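Local coordinates for protein spectinomycin phosphotransferase (Legionella pneumophila, PDB 3I1A) that probably transfers a phosphate group from a nucleotide to the antibiotic spectinomycin, as an aminoglycoside phosphotransferase with a protein-kinase-like fold, at residues K169-F174 / Q304-S309. Numbering follows the deposited sequence. Where two conformers were deposited one is given.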
loop_
_atom_site.group_PDB
_atom_site.type_symbol
_atom_site.label_atom_id
_atom_site.label_comp_id
_atom_site.label_asym_id
_atom_site.label_seq_id
_atom_site.Cartn_x
_atom_site.Cartn_y
_atom_site.Cartn_z
ATOM N N LYS A 169 30.005 -6.800 5.600
ATOM C CA LYS A 169 29.302 -7.867 6.305
ATOM C C LYS A 169 27.895 -8.136 5.804
ATOM O O LYS A 169 27.515 -9.289 5.562
ATOM C CB LYS A 169 29.236 -7.534 7.809
ATOM C CG LYS A 169 28.749 -8.697 8.703
ATOM C CD LYS A 169 28.641 -8.212 10.168
ATOM C CE LYS A 169 28.195 -9.292 11.142
ATOM N NZ LYS A 169 27.855 -8.663 12.456
ATOM N N LEU A 170 27.108 -7.075 5.670
ATOM C CA LEU A 170 25.733 -7.259 5.229
ATOM C C LEU A 170 25.638 -7.755 3.791
ATOM O O LEU A 170 24.852 -8.642 3.492
ATOM C CB LEU A 170 24.969 -5.966 5.408
ATOM C CG LEU A 170 24.596 -5.771 6.876
ATOM C CD1 LEU A 170 23.873 -4.420 7.033
ATOM C CD2 LEU A 170 23.694 -6.918 7.332
ATOM N N THR A 171 26.462 -7.203 2.908
ATOM C CA THR A 171 26.442 -7.647 1.514
ATOM C C THR A 171 26.831 -9.115 1.399
ATOM O O THR A 171 26.215 -9.871 0.654
ATOM C CB THR A 171 27.402 -6.819 0.653
ATOM O OG1 THR A 171 26.924 -5.473 0.599
ATOM C CG2 THR A 171 27.472 -7.387 -0.763
ATOM N N ALA A 172 27.850 -9.528 2.147
ATOM C CA ALA A 172 28.275 -10.928 2.104
ATOM C C ALA A 172 27.204 -11.869 2.660
ATOM O O ALA A 172 26.990 -12.978 2.143
ATOM C CB ALA A 172 29.598 -11.120 2.892
ATOM N N ALA A 173 26.529 -11.449 3.727
ATOM C CA ALA A 173 25.484 -12.276 4.331
ATOM C C ALA A 173 24.310 -12.419 3.351
ATOM O O ALA A 173 23.717 -13.502 3.210
ATOM C CB ALA A 173 25.011 -11.643 5.653
ATOM N N PHE A 174 23.993 -11.324 2.668
ATOM C CA PHE A 174 22.904 -11.317 1.688
ATOM C C PHE A 174 23.220 -12.235 0.506
ATOM O O PHE A 174 22.361 -12.992 0.060
ATOM C CB PHE A 174 22.672 -9.903 1.164
ATOM C CG PHE A 174 21.695 -9.842 0.027
ATOM C CD1 PHE A 174 20.334 -10.064 0.256
ATOM C CD2 PHE A 174 22.145 -9.617 -1.280
ATOM C CE1 PHE A 174 19.432 -10.070 -0.806
ATOM C CE2 PHE A 174 21.256 -9.620 -2.355
ATOM C CZ PHE A 174 19.891 -9.849 -2.114
ATOM N N GLN A 304 22.042 0.036 9.837
ATOM C CA GLN A 304 20.920 -0.361 10.674
ATOM C C GLN A 304 19.711 -0.548 9.751
ATOM O O GLN A 304 18.932 -1.488 9.896
ATOM C CB GLN A 304 20.668 0.728 11.722
ATOM C CG GLN A 304 21.832 0.875 12.723
ATOM C CD GLN A 304 23.162 1.303 12.078
ATOM O OE1 GLN A 304 23.244 2.333 11.393
ATOM N NE2 GLN A 304 24.212 0.516 12.308
ATOM N N SER A 305 19.575 0.356 8.787
ATOM C CA SER A 305 18.480 0.310 7.826
ATOM C C SER A 305 18.631 -0.868 6.861
ATOM O O SER A 305 17.646 -1.504 6.482
ATOM C CB SER A 305 18.421 1.621 7.046
ATOM O OG SER A 305 18.077 2.693 7.911
ATOM N N ARG A 306 19.865 -1.143 6.456
ATOM C CA ARG A 306 20.128 -2.268 5.571
ATOM C C ARG A 306 19.844 -3.579 6.297
ATOM O O ARG A 306 19.370 -4.517 5.690
ATOM C CB ARG A 306 21.569 -2.241 5.068
ATOM C CG ARG A 306 21.785 -1.193 3.991
ATOM C CD ARG A 306 23.261 -1.039 3.655
ATOM N NE ARG A 306 23.810 -2.193 2.934
ATOM C CZ ARG A 306 25.027 -2.694 3.129
ATOM N NH1 ARG A 306 25.843 -2.158 4.033
ATOM N NH2 ARG A 306 25.441 -3.725 2.401
ATOM N N LEU A 307 20.152 -3.661 7.594
ATOM C CA LEU A 307 19.846 -4.902 8.324
ATOM C C LEU A 307 18.326 -5.094 8.355
ATOM O O LEU A 307 17.837 -6.218 8.294
ATOM C CB LEU A 307 20.388 -4.857 9.768
ATOM C CG LEU A 307 20.096 -6.055 10.704
ATOM C CD1 LEU A 307 20.576 -7.416 10.145
ATOM C CD2 LEU A 307 20.828 -5.779 12.021
ATOM N N GLU A 308 17.557 -4.018 8.475
ATOM C CA GLU A 308 16.096 -4.203 8.485
ATOM C C GLU A 308 15.636 -4.769 7.146
ATOM O O GLU A 308 14.777 -5.661 7.101
ATOM C CB GLU A 308 15.367 -2.886 8.766
ATOM C CG GLU A 308 15.673 -2.313 10.147
ATOM C CD GLU A 308 14.876 -1.055 10.471
ATOM O OE1 GLU A 308 14.800 -0.140 9.618
ATOM O OE2 GLU A 308 14.344 -0.979 11.600
ATOM N N SER A 309 16.206 -4.252 6.059
ATOM C CA SER A 309 15.863 -4.749 4.717
ATOM C C SER A 309 16.206 -6.243 4.629
ATOM O O SER A 309 15.438 -7.018 4.081
ATOM C CB SER A 309 16.655 -4.009 3.647
ATOM O OG SER A 309 16.305 -2.640 3.612
#
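L170 and R306 carry the meeting of helices 169-180 and 303-315, which run nearly parallel here, the axes of the two short segments 10.6 Å apart at an angle of 11°. L170 reaches across the gap, and its branch tip CD1 lies 3.7 Å from CB of R306 and close to the backbone N of L307. Its other methyl, CD2, meets CD1 of L307 at 4.2 Å, a looser apolar touch toward the border of the contact. Leucine suits this place because its fork can press one methyl on the arginine's aliphatic base and offer the other to a second leucine.

R306 reaches across from helix 303-315. Its chain bends at CG-CD (chi3 71°), which turns the guanidinium so that one face lies over the root of L170: CB of L170 sits 3.6 Å above the guanidinium plane, displaced toward its rim. T171 instead comes to the edge of the same group, its OG1 near the plane and 2.9 Å from NH2 of R306. With OG1 anti to the carbonyl carbon (chi1 -66°), the T171 hydroxyl is turned to the carbonyl O of L296, on helix 274-297, to which it is hydrogen-bonded. NH2 of R306 bonds to that same carbonyl oxygen, while NE takes the O of D295 and NH1 forms a salt bridge with D168, which also accepts a hydrogen bond from the backbone N of T171.

Arginine fits because its several N-H groups can serve a carboxylate and two backbone carbonyls at once, so the bonds fix the rotation of the buried guanidinium. The contact, distant from the nucleotide and magnesium sites, thus joins three helices through a polar cluster flanked by leucine packing, and the D168 carboxylate probably stabilises the positive charge of R306.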